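Local coordinates for protein putative TetR-family transcriptional regulator (Syntrophomonas wolfei subsp. wolfei, PDB 3LWJ) that probably binds DNA through an N-terminal helix-turn-helix domain, as a putative transcriptional regulator of the TetR family, at residues K28-T33 against V54-I59. Residues are numbered along the deposited sequence; the frame is centred on the assembly and turned at random.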
loop_
_atom_site.group_PDB
_atom_site.type_symbol
_atom_site.label_atom_id
_atom_site.label_comp_id
_atom_site.label_asym_id
_atom_site.label_seq_id
_atom_site.Cartn_x
_atom_site.Cartn_y
_atom_site.Cartn_z
ATOM N N LYS A 28 -18.906 12.550 5.218
ATOM C CA LYS A 28 -19.873 11.919 4.293
ATOM C C LYS A 28 -19.255 10.865 3.375
ATOM O O LYS A 28 -19.996 10.077 2.755
ATOM C CB LYS A 28 -20.538 12.977 3.392
ATOM C CG LYS A 28 -21.202 14.157 4.106
ATOM C CD LYS A 28 -21.852 15.122 3.102
ATOM C CE LYS A 28 -22.775 14.398 2.110
ATOM N NZ LYS A 28 -23.730 15.307 1.390
ATOM N N GLY A 29 -17.920 10.864 3.271
ATOM C CA GLY A 29 -17.206 10.063 2.261
ATOM C C GLY A 29 -16.957 10.851 0.956
ATOM O O GLY A 29 -17.843 11.562 0.472
ATOM N N TYR A 30 -15.753 10.711 0.402
ATOM C CA TYR A 30 -15.302 11.456 -0.785
ATOM C C TYR A 30 -16.296 11.419 -1.962
ATOM O O TYR A 30 -16.580 12.447 -2.574
ATOM C CB TYR A 30 -13.915 10.944 -1.242
ATOM C CG TYR A 30 -13.414 11.664 -2.469
ATOM C CD1 TYR A 30 -12.635 12.808 -2.350
ATOM C CD2 TYR A 30 -13.788 11.248 -3.756
ATOM C CE1 TYR A 30 -12.213 13.510 -3.475
ATOM C CE2 TYR A 30 -13.358 11.941 -4.887
ATOM C CZ TYR A 30 -12.586 13.081 -4.734
ATOM O OH TYR A 30 -12.128 13.794 -5.839
ATOM N N TYR A 31 -16.838 10.246 -2.260
ATOM C CA TYR A 31 -17.751 10.084 -3.399
ATOM C C TYR A 31 -19.153 10.615 -3.145
ATOM O O TYR A 31 -19.794 11.177 -4.075
ATOM C CB TYR A 31 -17.790 8.622 -3.836
ATOM C CG TYR A 31 -16.487 8.254 -4.493
ATOM C CD1 TYR A 31 -16.158 8.783 -5.749
ATOM C CD2 TYR A 31 -15.563 7.456 -3.852
ATOM C CE1 TYR A 31 -14.978 8.476 -6.367
ATOM C CE2 TYR A 31 -14.349 7.154 -4.445
ATOM C CZ TYR A 31 -14.060 7.663 -5.711
ATOM O OH TYR A 31 -12.866 7.360 -6.321
ATOM N N ASN A 32 -19.607 10.471 -1.899
ATOM C CA ASN A 32 -20.894 11.042 -1.451
ATOM C C ASN A 32 -20.892 12.562 -1.300
ATOM O O ASN A 32 -21.950 13.142 -1.185
ATOM C CB ASN A 32 -21.318 10.453 -0.093
ATOM C CG ASN A 32 -21.507 8.933 -0.123
ATOM O OD1 ASN A 32 -22.103 8.389 -1.040
ATOM N ND2 ASN A 32 -21.011 8.250 0.909
ATOM N N THR A 33 -19.724 13.201 -1.225
ATOM C CA THR A 33 -19.652 14.680 -1.161
ATOM C C THR A 33 -19.779 15.315 -2.562
ATOM O O THR A 33 -19.045 14.937 -3.475
ATOM C CB THR A 33 -18.331 15.160 -0.562
ATOM O OG1 THR A 33 -18.141 14.548 0.712
ATOM C CG2 THR A 33 -18.290 16.722 -0.435
ATOM N N VAL A 54 -12.624 23.442 -10.524
ATOM C CA VAL A 54 -13.645 23.077 -11.506
ATOM C C VAL A 54 -14.526 21.927 -10.972
ATOM O O VAL A 54 -15.708 21.825 -11.334
ATOM C CB VAL A 54 -13.030 22.730 -12.900
ATOM C CG1 VAL A 54 -14.084 22.875 -13.990
ATOM C CG2 VAL A 54 -11.837 23.634 -13.228
ATOM N N ASP A 55 -13.975 21.096 -10.080
ATOM C CA ASP A 55 -14.688 19.942 -9.477
ATOM C C ASP A 55 -13.968 19.369 -8.210
ATOM O O ASP A 55 -13.012 19.978 -7.736
ATOM C CB ASP A 55 -14.955 18.851 -10.547
ATOM C CG ASP A 55 -13.726 18.082 -10.960
ATOM O OD1 ASP A 55 -12.680 18.133 -10.279
ATOM O OD2 ASP A 55 -13.824 17.356 -11.980
ATOM N N LYS A 56 -14.427 18.235 -7.661
ATOM C CA LYS A 56 -13.783 17.628 -6.464
ATOM C C LYS A 56 -12.333 17.186 -6.697
ATOM O O LYS A 56 -11.485 17.264 -5.797
ATOM C CB LYS A 56 -14.540 16.404 -5.955
ATOM C CG LYS A 56 -15.721 16.656 -5.078
ATOM C CD LYS A 56 -16.232 15.329 -4.507
ATOM C CE LYS A 56 -16.846 14.426 -5.583
ATOM N NZ LYS A 56 -17.435 13.176 -5.070
ATOM N N GLU A 57 -12.069 16.674 -7.892
ATOM C CA GLU A 57 -10.758 16.161 -8.195
ATOM C C GLU A 57 -9.732 17.291 -8.228
ATOM O O GLU A 57 -8.568 17.080 -7.894
ATOM C CB GLU A 57 -10.762 15.384 -9.509
ATOM C CG GLU A 57 -11.401 14.006 -9.379
ATOM C CD GLU A 57 -12.899 14.071 -9.081
ATOM O OE1 GLU A 57 -13.614 14.807 -9.794
ATOM O OE2 GLU A 57 -13.370 13.408 -8.122
ATOM N N ASP A 58 -10.152 18.483 -8.642
ATOM C CA ASP A 58 -9.285 19.652 -8.573
ATOM C C ASP A 58 -8.964 19.942 -7.107
ATOM O O ASP A 58 -7.854 20.349 -6.783
ATOM C CB ASP A 58 -9.937 20.868 -9.247
ATOM C CG ASP A 58 -9.897 20.786 -10.773
ATOM O OD1 ASP A 58 -8.845 20.408 -11.328
ATOM O OD2 ASP A 58 -10.911 21.113 -11.419
ATOM N N ILE A 59 -9.940 19.724 -6.221
ATOM C CA ILE A 59 -9.717 19.988 -4.791
ATOM C C ILE A 59 -8.719 18.970 -4.209
ATOM O O ILE A 59 -7.736 19.355 -3.566
ATOM C CB ILE A 59 -11.035 20.051 -3.979
ATOM C CG1 ILE A 59 -11.768 21.362 -4.296
ATOM C CG2 ILE A 59 -10.747 19.992 -2.489
ATOM C CD1 ILE A 59 -13.213 21.370 -3.954
#
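Lys-56 reaches from the first turn of helix 56-79 to Tyr-30 and Thr-33 in the loop after helix 10-28, where its ammonium group is held by backbone oxygens. NZ donates to Tyr-30 O at 2.7 Å, tilted 17° from the carbonyl plane of Tyr-30. It also donates to Thr-33 O at 2.9 Å, and here NZ lies in the carbonyl plane of Thr-33. Tyr-31 O lies 3.2 Å from Lys-56 NZ. Lys-56 is bent at chi3, and its aliphatic part runs antiparallel to the Tyr-30 side chain, with CD over one ring face, offset toward the rim. At the far end of this ring, Tyr-30 OH donates to Glu-57 OE2 at 2.6 Å. The carboxylate plane stands 71° from the ring; OE2 lies at the ring edge, in the ring plane, whereas the hydroxyl approaches from above the carboxylate plane. Tyr-30 CG is anti to its backbone N (chi1 179°), which extends the phenol toward the helix start while the carbonyl of the same residue serves Lys-56.

Bonds inside each segment help to position the partners. Thr-33 OG1 donates to Gly-29 O (3.0 Å), and Asn-32 ND2 to Lys-28 O (2.8 Å), tying the turn back to the end of helix 10-28. On the other side Asp-55 is the N-cap: its OD1 accepts from Asp-58 N at 3.0 Å and weakly from Glu-57 N. Further out, Phe-25 meets the Tyr-30 ring, and Ile-120 of helix 118-144 touches both Tyr-30 and Glu-57.

The contact thus pins the loop leading into the predicted helix-turn-helix to the helix following it, within the TetR-type DNA-binding domain. Chemically, a lysine charge is met by carbonyl dipoles, while the short phenol-carboxylate bond probably helps to stabilise the negative charge of Glu-57.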